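Local coordinates for putative TetR-family transcriptional regulator (Syntrophomonas wolfei subsp. wolfei, PDB 3LWJ), which probably binds DNA as a transcriptional regulator of the TetR family, through a predicted helix-turn-helix motif, at residues Glu12-Gln15 against Lys16-Cys20; Leu22-Phe25 against Ile26-Tyr30; Glu164-Ser167 against Leu168-Trp171; Lys175-Thr178 against Lys179-Ile183. All blocks are in the same frame, centred on the assembly; numbering follows the deposited sequence. Where two conformers were deposited one is given.

Interaction 1: Glu12-Gln15 against Lys16-Cys20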
loop_
_atom_site.group_PDB
_atom_site.type_symbol
_atom_site.label_atom_id
_atom_site.label_comp_id
_atom_site.label_asym_id
_atom_site.label_seq_id
_atom_site.Cartn_x
_atom_site.Cartn_y
_atom_site.Cartn_z
ATOM N N GLU A 12 -5.392 -27.323 -18.665
ATOM C CA GLU A 12 -5.370 -28.145 -17.437
ATOM C C GLU A 12 -4.013 -28.153 -16.753
ATOM O O GLU A 12 -3.908 -27.876 -15.560
ATOM C CB GLU A 12 -5.733 -29.599 -17.752
ATOM C CG GLU A 12 -7.204 -29.921 -17.591
ATOM C CD GLU A 12 -7.717 -30.898 -18.634
ATOM O OE1 GLU A 12 -6.907 -31.457 -19.405
ATOM O OE2 GLU A 12 -8.948 -31.100 -18.696
ATOM N N ARG A 13 -2.987 -28.505 -17.524
ATOM C CA ARG A 13 -1.617 -28.553 -17.026
ATOM C C ARG A 13 -1.070 -27.221 -16.549
ATOM O O ARG A 13 -0.454 -27.177 -15.485
ATOM C CB ARG A 13 -0.686 -29.024 -18.107
ATOM C CG ARG A 13 -0.769 -30.457 -18.371
ATOM C CD ARG A 13 0.210 -30.722 -19.447
ATOM N NE ARG A 13 0.302 -32.117 -19.788
ATOM C CZ ARG A 13 1.136 -32.584 -20.701
ATOM N NH1 ARG A 13 1.956 -31.776 -21.366
ATOM N NH2 ARG A 13 1.147 -33.868 -20.944
ATOM N N ARG A 14 -1.227 -26.172 -17.368
ATOM C CA ARG A 14 -0.864 -24.807 -16.965
ATOM C C ARG A 14 -1.524 -24.505 -15.621
ATOM O O ARG A 14 -0.871 -24.048 -14.680
ATOM C CB ARG A 14 -1.303 -23.776 -18.023
ATOM C CG ARG A 14 -0.813 -22.330 -17.788
ATOM C CD ARG A 14 -1.541 -21.350 -18.710
ATOM N NE ARG A 14 -1.362 -19.938 -18.361
ATOM C CZ ARG A 14 -2.202 -19.188 -17.634
ATOM N NH1 ARG A 14 -3.328 -19.654 -17.122
ATOM N NH2 ARG A 14 -1.907 -17.920 -17.421
ATOM N N GLN A 15 -2.819 -24.791 -15.536
ATOM C CA GLN A 15 -3.575 -24.598 -14.299
ATOM C C GLN A 15 -3.080 -25.445 -13.124
ATOM O O GLN A 15 -3.073 -24.981 -11.976
ATOM C CB GLN A 15 -5.070 -24.906 -14.502
ATOM C CG GLN A 15 -5.938 -24.430 -13.322
ATOM C CD GLN A 15 -5.773 -22.959 -13.088
ATOM O OE1 GLN A 15 -5.891 -22.174 -14.025
ATOM N NE2 GLN A 15 -5.448 -22.567 -11.851
ATOM N N LYS A 16 -2.728 -26.699 -13.376
ATOM C CA LYS A 16 -2.255 -27.519 -12.277
ATOM C C LYS A 16 -0.989 -26.897 -11.699
ATOM O O LYS A 16 -0.834 -26.853 -10.484
ATOM C CB LYS A 16 -1.979 -28.966 -12.697
ATOM C CG LYS A 16 -1.930 -29.899 -11.481
ATOM C CD LYS A 16 -1.439 -31.295 -11.801
ATOM C CE LYS A 16 -1.456 -32.159 -10.537
ATOM N NZ LYS A 16 -0.572 -33.350 -10.647
ATOM N N ILE A 17 -0.082 -26.434 -12.563
ATOM C CA ILE A 17 1.214 -25.890 -12.091
ATOM C C ILE A 17 0.969 -24.609 -11.253
ATOM O O ILE A 17 1.574 -24.433 -10.197
ATOM C CB ILE A 17 2.235 -25.641 -13.243
ATOM C CG1 ILE A 17 2.560 -26.934 -14.006
ATOM C CG2 ILE A 17 3.539 -25.087 -12.703
ATOM C CD1 ILE A 17 3.157 -26.686 -15.405
ATOM N N LEU A 18 0.053 -23.758 -11.720
ATOM C CA LEU A 18 -0.323 -22.524 -11.011
ATOM C C LEU A 18 -0.975 -22.783 -9.646
ATOM O O LEU A 18 -0.632 -22.122 -8.673
ATOM C CB LEU A 18 -1.227 -21.644 -11.888
ATOM C CG LEU A 18 -0.630 -21.162 -13.219
ATOM C CD1 LEU A 18 -1.662 -20.372 -14.020
ATOM C CD2 LEU A 18 0.659 -20.341 -13.021
ATOM N N THR A 19 -1.895 -23.741 -9.551
ATOM C CA THR A 19 -2.550 -24.028 -8.261
ATOM C C THR A 19 -1.529 -24.548 -7.253
ATOM O O THR A 19 -1.462 -24.050 -6.111
ATOM C CB THR A 19 -3.714 -25.051 -8.382
ATOM O OG1 THR A 19 -4.478 -24.770 -9.558
ATOM C CG2 THR A 19 -4.631 -24.965 -7.158
ATOM N N CYS A 20 -0.722 -25.523 -7.685
ATOM C CA CYS A 20 0.347 -26.087 -6.834
ATOM C C CYS A 20 1.369 -25.039 -6.371
ATOM O O CYS A 20 1.843 -25.085 -5.235
ATOM C CB CYS A 20 1.104 -27.214 -7.560
ATOM S SG CYS A 20 0.112 -28.680 -7.922
#
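Leu-18 sits one turn beyond Arg-14 and makes the tighter part of this contact. Its CG presses on the Arg-14 carbonyl, 3.2 Å from Arg-14 O, the same oxygen that takes the Leu-18 amide hydrogen bond (Leu-18 N to Arg-14 O, 3.1 Å). Further out, Leu-18 CD1 lies over one face of the Arg-14 guanidinium, off toward its rim, at 3.6 Å from Arg-14 NH1. The arginine reaches there because its chain is extended and CG stands anti to the backbone N (chi1 -173°); it was modelled in two conformations, so this touch is less certain. Ile-17 is packed in the same close way, its CG1 lying 3.4 Å from Arg-13 O. Branched aliphatic residues suit these buried places, since they fill space and ask for no polar partner.

The solvent side is looser and polar. Gln-15 O is gripped twice, by Thr-19 N at 3.0 Å and by Thr-19 OG1 at 2.8 Å, the two donors coming from opposite faces of the carbonyl plane. Threonine fits this spot because its hydroxyl can bond back to its own helix. Glu-12 turns its carboxylate away from the following turn, and Lys-16 leads its amine off to Ser-42 O.

The contact lies near the start of helix 10-28. Ile-17 packs against helices 35-42 and 46-52, the predicted helix-turn-helix region, whereas Leu-18 meets Ile-59 and Leu-63 of helix 56-79, where Asp-66 forms a salt bridge with the given conformer of Arg-14.

Interaction 2: Leu22-Phe25 against Ile26-Tyr30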
loop_
_atom_site.group_PDB
_atom_site.type_symbol
_atom_site.label_atom_id
_atom_site.label_comp_id
_atom_site.label_asym_id
_atom_site.label_seq_id
_atom_site.Cartn_x
_atom_site.Cartn_y
_atom_site.Cartn_z
ATOM N N LEU A 22 0.843 -21.743 -6.104
ATOM C CA LEU A 22 0.130 -20.937 -5.128
ATOM C C LEU A 22 0.165 -21.647 -3.775
ATOM O O LEU A 22 0.573 -21.053 -2.774
ATOM C CB LEU A 22 -1.308 -20.679 -5.608
ATOM C CG LEU A 22 -2.044 -19.382 -5.322
ATOM C CD1 LEU A 22 -1.124 -18.164 -5.295
ATOM C CD2 LEU A 22 -3.165 -19.223 -6.390
ATOM N N ASP A 23 -0.212 -22.922 -3.732
ATOM C CA ASP A 23 -0.255 -23.650 -2.444
ATOM C C ASP A 23 1.096 -23.672 -1.738
ATOM O O ASP A 23 1.167 -23.488 -0.521
ATOM C CB ASP A 23 -0.748 -25.104 -2.610
ATOM C CG ASP A 23 -2.202 -25.194 -3.115
ATOM O OD1 ASP A 23 -2.920 -24.178 -3.130
ATOM O OD2 ASP A 23 -2.614 -26.292 -3.529
ATOM N N LEU A 24 2.163 -23.941 -2.496
ATOM C CA LEU A 24 3.524 -23.980 -1.944
ATOM C C LEU A 24 3.999 -22.580 -1.466
ATOM O O LEU A 24 4.697 -22.449 -0.438
ATOM C CB LEU A 24 4.518 -24.569 -2.967
ATOM C CG LEU A 24 4.592 -26.090 -3.161
ATOM C CD1 LEU A 24 5.367 -26.395 -4.436
ATOM C CD2 LEU A 24 5.260 -26.785 -1.974
ATOM N N PHE A 25 3.622 -21.535 -2.207
ATOM C CA PHE A 25 3.961 -20.170 -1.821
ATOM C C PHE A 25 3.336 -19.849 -0.443
ATOM O O PHE A 25 4.023 -19.352 0.452
ATOM C CB PHE A 25 3.473 -19.138 -2.872
ATOM C CG PHE A 25 4.184 -19.203 -4.214
ATOM C CD1 PHE A 25 5.374 -19.863 -4.382
ATOM C CD2 PHE A 25 3.660 -18.509 -5.294
ATOM C CE1 PHE A 25 5.994 -19.887 -5.596
ATOM C CE2 PHE A 25 4.280 -18.529 -6.518
ATOM C CZ PHE A 25 5.430 -19.226 -6.679
ATOM N N ILE A 26 2.050 -20.161 -0.290
ATOM C CA ILE A 26 1.329 -20.016 0.991
ATOM C C ILE A 26 1.952 -20.851 2.122
ATOM O O ILE A 26 2.117 -20.370 3.229
ATOM C CB ILE A 26 -0.155 -20.454 0.854
ATOM C CG1 ILE A 26 -0.926 -19.462 -0.013
ATOM C CG2 ILE A 26 -0.804 -20.601 2.241
ATOM C CD1 ILE A 26 -1.007 -18.086 0.569
ATOM N N GLU A 27 2.324 -22.091 1.825
ATOM C CA GLU A 27 2.784 -23.039 2.852
ATOM C C GLU A 27 4.239 -22.834 3.308
ATOM O O GLU A 27 4.539 -22.938 4.505
ATOM C CB GLU A 27 2.611 -24.447 2.320
ATOM C CG GLU A 27 3.068 -25.524 3.263
ATOM C CD GLU A 27 3.073 -26.886 2.610
ATOM O OE1 GLU A 27 2.064 -27.222 1.958
ATOM O OE2 GLU A 27 4.084 -27.610 2.752
ATOM N N LYS A 28 5.141 -22.588 2.352
ATOM C CA LYS A 28 6.589 -22.474 2.632
ATOM C C LYS A 28 7.125 -21.046 2.548
ATOM O O LYS A 28 8.247 -20.780 3.025
ATOM C CB LYS A 28 7.405 -23.328 1.643
ATOM C CG LYS A 28 7.015 -24.804 1.535
ATOM C CD LYS A 28 7.919 -25.550 0.543
ATOM C CE LYS A 28 9.412 -25.322 0.827
ATOM N NZ LYS A 28 10.319 -26.322 0.169
ATOM N N GLY A 29 6.349 -20.145 1.934
ATOM C CA GLY A 29 6.828 -18.796 1.583
ATOM C C GLY A 29 7.422 -18.737 0.158
ATOM O O GLY A 29 8.163 -19.636 -0.251
ATOM N N TYR A 30 7.092 -17.675 -0.576
ATOM C CA TYR A 30 7.482 -17.496 -1.984
ATOM C C TYR A 30 8.984 -17.721 -2.251
ATOM O O TYR A 30 9.353 -18.403 -3.205
ATOM C CB TYR A 30 7.057 -16.093 -2.482
ATOM C CG TYR A 30 7.451 -15.850 -3.917
ATOM C CD1 TYR A 30 6.581 -16.167 -4.953
ATOM C CD2 TYR A 30 8.730 -15.378 -4.247
ATOM C CE1 TYR A 30 6.956 -15.997 -6.283
ATOM C CE2 TYR A 30 9.106 -15.195 -5.577
ATOM C CZ TYR A 30 8.217 -15.524 -6.588
ATOM O OH TYR A 30 8.551 -15.345 -7.927
#
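The Phe-25 ring receives Tyr-30 on one face in an edge-to-face pair. Tyr-30 CD1 stands 3.5 Å above the phenyl plane, over its centre, and Tyr-30 CE1 comes to 3.6 Å from Phe-25 CZ. The ring planes meet at 54°, so the pair is inclined rather than a perpendicular T. Phe-25 CG is anti to its carbonyl carbon (chi1 -68°), whereas Tyr-30 CG is anti to its amide nitrogen (chi1 179°); with these opposite choices the two side chains run side by side and point the same way, although Tyr-30 already lies beyond the helix. Its hydroxyl ends on Glu-57, a task phenylalanine could not perform.

An alanine in place of Phe-25 is likely to open a gap beneath the Tyr-30 ring, leaving it held mainly by its hydroxyl bond to Glu-57.

Leu-24 and Lys-28 also lie alongside each other, with Leu-24 CD2 3.9 Å from Lys-28 CD; the lysine bends at chi3 and carries its amine to a salt bridge with Asp-37. Lys-28 N still bonds to Leu-24 O, but the next link, Gly-29 N to Phe-25 O, is weak. At Gly-29 the backbone takes a positive phi, where any side-chain carbon would collide with Lys-28 O.

This is a helix C-terminus closed by a positive-phi glycine, with an aromatic pair packed across it, within the TetR-family N-terminal domain, ahead of its predicted helix-turn-helix motif.

Interaction 3: Glu164-Ser167 against Leu168-Trp171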
loop_
_atom_site.group_PDB
_atom_site.type_symbol
_atom_site.label_atom_id
_atom_site.label_comp_id
_atom_site.label_asym_id
_atom_site.label_seq_id
_atom_site.Cartn_x
_atom_site.Cartn_y
_atom_site.Cartn_z
ATOM N N GLU A 164 -7.388 0.025 -2.265
ATOM C CA GLU A 164 -7.727 -1.381 -2.482
ATOM C C GLU A 164 -6.582 -2.255 -1.959
ATOM O O GLU A 164 -6.808 -3.209 -1.253
ATOM C CB GLU A 164 -7.997 -1.650 -3.960
ATOM C CG GLU A 164 -9.320 -1.068 -4.433
ATOM C CD GLU A 164 -9.594 -1.294 -5.892
ATOM O OE1 GLU A 164 -8.641 -1.549 -6.644
ATOM O OE2 GLU A 164 -10.767 -1.171 -6.286
ATOM N N LYS A 165 -5.337 -1.904 -2.278
ATOM C CA LYS A 165 -4.208 -2.691 -1.817
ATOM C C LYS A 165 -4.132 -2.678 -0.283
ATOM O O LYS A 165 -3.844 -3.683 0.365
ATOM C CB LYS A 165 -2.885 -2.050 -2.270
ATOM C CG LYS A 165 -2.224 -2.460 -3.506
ATOM C CD LYS A 165 -0.956 -1.553 -3.713
ATOM C CE LYS A 165 0.301 -2.128 -3.046
ATOM N NZ LYS A 165 0.911 -3.298 -3.826
ATOM N N PHE A 166 -4.231 -1.497 0.282
ATOM C CA PHE A 166 -4.062 -1.320 1.738
ATOM C C PHE A 166 -5.176 -2.005 2.539
ATOM O O PHE A 166 -4.906 -2.655 3.523
ATOM C CB PHE A 166 -4.037 0.143 2.130
ATOM C CG PHE A 166 -3.657 0.384 3.595
ATOM C CD1 PHE A 166 -2.615 -0.306 4.174
ATOM C CD2 PHE A 166 -4.313 1.331 4.347
ATOM C CE1 PHE A 166 -2.219 -0.086 5.487
ATOM C CE2 PHE A 166 -3.937 1.567 5.674
ATOM C CZ PHE A 166 -2.875 0.848 6.240
ATOM N N SER A 167 -6.414 -1.866 2.094
ATOM C CA SER A 167 -7.536 -2.516 2.803
ATOM C C SER A 167 -7.488 -4.059 2.608
ATOM O O SER A 167 -7.844 -4.809 3.521
ATOM C CB SER A 167 -8.852 -1.908 2.312
ATOM O OG SER A 167 -9.145 -2.436 1.029
ATOM N N LEU A 168 -7.066 -4.554 1.426
ATOM C CA LEU A 168 -6.851 -6.001 1.222
ATOM C C LEU A 168 -5.817 -6.520 2.233
ATOM O O LEU A 168 -6.002 -7.523 2.893
ATOM C CB LEU A 168 -6.323 -6.279 -0.204
ATOM C CG LEU A 168 -6.124 -7.742 -0.639
ATOM C CD1 LEU A 168 -7.410 -8.592 -0.372
ATOM C CD2 LEU A 168 -5.645 -7.787 -2.150
ATOM N N TYR A 169 -4.701 -5.811 2.340
ATOM C CA TYR A 169 -3.636 -6.208 3.249
ATOM C C TYR A 169 -4.133 -6.288 4.698
ATOM O O TYR A 169 -3.837 -7.244 5.408
ATOM C CB TYR A 169 -2.444 -5.258 3.099
ATOM C CG TYR A 169 -1.513 -5.120 4.289
ATOM C CD1 TYR A 169 -0.428 -5.960 4.465
ATOM C CD2 TYR A 169 -1.690 -4.094 5.210
ATOM C CE1 TYR A 169 0.445 -5.790 5.557
ATOM C CE2 TYR A 169 -0.811 -3.904 6.286
ATOM C CZ TYR A 169 0.245 -4.762 6.461
ATOM O OH TYR A 169 1.119 -4.559 7.532
ATOM N N LYS A 170 -4.920 -5.315 5.127
ATOM C CA LYS A 170 -5.451 -5.329 6.495
ATOM C C LYS A 170 -6.445 -6.459 6.747
ATOM O O LYS A 170 -6.580 -6.933 7.894
ATOM C CB LYS A 170 -6.080 -3.985 6.874
ATOM C CG LYS A 170 -5.076 -2.842 6.954
ATOM C CD LYS A 170 -5.644 -1.512 7.615
ATOM C CE LYS A 170 -6.118 -1.652 9.071
ATOM N NZ LYS A 170 -5.942 -0.406 9.902
ATOM N N TRP A 171 -7.143 -6.906 5.709
ATOM C CA TRP A 171 -8.061 -8.042 5.874
ATOM C C TRP A 171 -7.295 -9.355 5.862
ATOM O O TRP A 171 -7.278 -10.086 6.873
ATOM C CB TRP A 171 -9.117 -8.037 4.794
ATOM C CG TRP A 171 -9.919 -9.292 4.689
ATOM C CD1 TRP A 171 -10.661 -9.883 5.670
ATOM C CD2 TRP A 171 -10.105 -10.085 3.514
ATOM N NE1 TRP A 171 -11.270 -11.015 5.181
ATOM C CE2 TRP A 171 -10.950 -11.153 3.856
ATOM C CE3 TRP A 171 -9.645 -9.989 2.202
ATOM C CZ2 TRP A 171 -11.332 -12.129 2.940
ATOM C CZ3 TRP A 171 -10.037 -10.964 1.286
ATOM C CH2 TRP A 171 -10.862 -12.019 1.665
#
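The Phe-166 ring carries the Lys-170 chain on one face: Lys-170 CD lies 4.2 Å from the ring centroid, 23° off the normal, a CH-pi contact displaced toward the rim. Tyr-169 approaches obliquely, its CD2 4.0 Å from Phe-166 CD1, past the rim on the same side of the phenyl plane, while the in-plane edge of the tyrosine ring faces Phe-166 O, as that of Trp-171 faces Leu-168 CD1. Phe-166 sets its ring there with CG anti to the amide nitrogen (chi1 -171°). A serine in place of Phe-166 would probably leave the Lys-170 methylenes without the ring they lie on and free that chain to shift.

Lysine suits its place because its methylenes serve the ring while the amine goes on to His-158 of the second subunit; the Tyr-169 hydroxyl bonds to Asp-121 of that subunit. Ser-167 is small and buried, its hydroxyl satisfied by Ile-163 O one turn back.

Helix 153-173 has two sides. Lys-165, Phe-166, Tyr-169 and Lys-170 meet the second subunit, consistent with the usual TetR-family dimer, whereas Glu-164, Ser-167, Leu-168 and Trp-171 pack among helices 85-102, 104-113 and 179-195 of their own chain.

Interaction 4: Lys175-Thr178 against Lys179-Ile183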
loop_
_atom_site.group_PDB
_atom_site.type_symbol
_atom_site.label_atom_id
_atom_site.label_comp_id
_atom_site.label_asym_id
_atom_site.label_seq_id
_atom_site.Cartn_x
_atom_site.Cartn_y
_atom_site.Cartn_z
ATOM N N LYS A 175 -5.437 -9.421 9.403
ATOM C CA LYS A 175 -6.657 -9.944 10.022
ATOM C C LYS A 175 -7.191 -8.904 11.004
ATOM O O LYS A 175 -7.687 -9.269 12.039
ATOM C CB LYS A 175 -6.400 -11.250 10.804
ATOM C CG LYS A 175 -5.431 -12.262 10.196
ATOM C CD LYS A 175 -6.097 -13.103 9.130
ATOM C CE LYS A 175 -5.135 -14.158 8.576
ATOM N NZ LYS A 175 -5.386 -14.385 7.120
ATOM N N ALA A 176 -7.031 -7.616 10.697
ATOM C CA ALA A 176 -7.443 -6.517 11.599
ATOM C C ALA A 176 -8.874 -6.035 11.290
ATOM O O ALA A 176 -9.514 -5.404 12.116
ATOM C CB ALA A 176 -6.430 -5.340 11.497
ATOM N N ILE A 177 -9.386 -6.367 10.106
ATOM C CA ILE A 177 -10.732 -6.019 9.731
ATOM C C ILE A 177 -11.392 -7.234 9.072
ATOM O O ILE A 177 -10.709 -8.116 8.603
ATOM C CB ILE A 177 -10.781 -4.809 8.740
ATOM C CG1 ILE A 177 -9.976 -5.081 7.449
ATOM C CG2 ILE A 177 -10.262 -3.527 9.392
ATOM C CD1 ILE A 177 -10.074 -3.938 6.382
ATOM N N THR A 178 -12.719 -7.247 9.013
ATOM C CA THR A 178 -13.433 -8.299 8.309
ATOM C C THR A 178 -13.548 -7.953 6.820
ATOM O O THR A 178 -13.369 -6.797 6.406
ATOM C CB THR A 178 -14.831 -8.508 8.894
ATOM O OG1 THR A 178 -15.589 -7.298 8.781
ATOM C CG2 THR A 178 -14.751 -8.931 10.380
ATOM N N LYS A 179 -13.817 -8.972 6.025
ATOM C CA LYS A 179 -14.126 -8.823 4.605
ATOM C C LYS A 179 -15.169 -7.728 4.423
ATOM O O LYS A 179 -15.058 -6.877 3.538
ATOM C CB LYS A 179 -14.638 -10.161 4.038
ATOM C CG LYS A 179 -14.932 -10.123 2.539
ATOM C CD LYS A 179 -15.553 -11.421 2.011
ATOM C CE LYS A 179 -16.594 -11.133 0.932
ATOM N NZ LYS A 179 -16.640 -12.163 -0.136
ATOM N N GLU A 180 -16.202 -7.772 5.257
ATOM C CA GLU A 180 -17.272 -6.789 5.199
ATOM C C GLU A 180 -16.797 -5.353 5.474
ATOM O O GLU A 180 -17.149 -4.410 4.765
ATOM C CB GLU A 180 -18.340 -7.147 6.230
ATOM C CG GLU A 180 -19.536 -6.207 6.175
ATOM C CD GLU A 180 -20.172 -6.230 4.796
ATOM O OE1 GLU A 180 -20.662 -7.320 4.410
ATOM O OE2 GLU A 180 -20.153 -5.185 4.090
ATOM N N GLU A 181 -16.036 -5.200 6.551
ATOM C CA GLU A 181 -15.434 -3.929 6.912
ATOM C C GLU A 181 -14.538 -3.406 5.807
ATOM O O GLU A 181 -14.500 -2.215 5.577
ATOM C CB GLU A 181 -14.647 -4.069 8.214
ATOM C CG GLU A 181 -15.555 -4.189 9.417
ATOM C CD GLU A 181 -14.822 -4.622 10.675
ATOM O OE1 GLU A 181 -13.694 -5.178 10.617
ATOM O OE2 GLU A 181 -15.382 -4.378 11.741
HETATM N N MSE A 182 -13.843 -4.298 5.099
HETATM C CA MSE A 182 -12.959 -3.895 4.013
HETATM C C MSE A 182 -13.761 -3.382 2.850
HETATM O O MSE A 182 -13.456 -2.349 2.272
HETATM C CB MSE A 182 -12.120 -5.073 3.550
HETATM C CG MSE A 182 -11.416 -4.899 2.216
HETATM SE SE MSE A 182 -10.618 -6.586 1.544
HETATM C CE MSE A 182 -12.233 -7.554 1.064
ATOM N N ILE A 183 -14.822 -4.108 2.518
ATOM C CA ILE A 183 -15.676 -3.713 1.416
ATOM C C ILE A 183 -16.310 -2.350 1.763
ATOM O O ILE A 183 -16.214 -1.400 0.954
ATOM C CB ILE A 183 -16.726 -4.802 1.093
ATOM C CG1 ILE A 183 -16.016 -6.047 0.539
ATOM C CG2 ILE A 183 -17.767 -4.280 0.104
ATOM C CD1 ILE A 183 -16.942 -7.317 0.439
#
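Thr-178 and Glu-181 exchange hydrogen bonds in a capping box at the start of helix 179-195. The Thr-178 hydroxyl accepts from Glu-181 N, OG1 to N 3.1 Å and nearly straight at 165°. In return Glu-181 OE1 accepts from Thr-178 N at 2.8 Å, the donor arriving on the anti side of the carboxylate and 32° out of its plane. Both torsions serve this exchange: Thr-178 OG1 is wedged between its own backbone N and carbonyl carbon (chi1 60°), and Glu-181 CG stands beside its own backbone N, from where the extended chain reaches back to the Thr-178 amide.

The first-turn bond is also in place, since Met-182 N, of a selenomethionine, gives to Thr-178 O at 2.9 Å. Threonine thus has its amide, hydroxyl and carbonyl all engaged. The same OE1 comes to 3.2 Å from Ile-177 CA.

Beside the polar box, Ile-177 CD1 rests 3.7 Å from Met-182 CB, the two side chains crossing at about a right angle. Isoleucine suits this spot by bridging from the loop to the inner side of the helix. Lys-179 sends its amine to a salt bridge with Glu-98.

Amides in the first turn of a helix lack partners within it, so the box supplies an acceptor for one, and the positive end of the helix dipole would probably help keep the Glu-181 carboxylate ionised.

Interactions 1 and 2 follow each other along helix 10-28, their centres 14 Å apart, and both belong to the putative DNA-binding end of the chain, packing against helices 35-42 and 56-79. Interactions 3 and 4 form a second pair with centres 9 Å apart, and these do touch: Lys-170 O lies 2.9 Å from Ala-176 N, a probable hydrogen bond, and Trp-171 CD1 packs 3.4 Å from Ile-177 O, so the end of helix 153-173 is tied to the loop leading into helix 179-195. The pairs remain separate, the closest approach between them being about 9 Å, between nearest atoms of interactions 2 and 4. Helix 104-113 meets side chains of interactions 2 and 3.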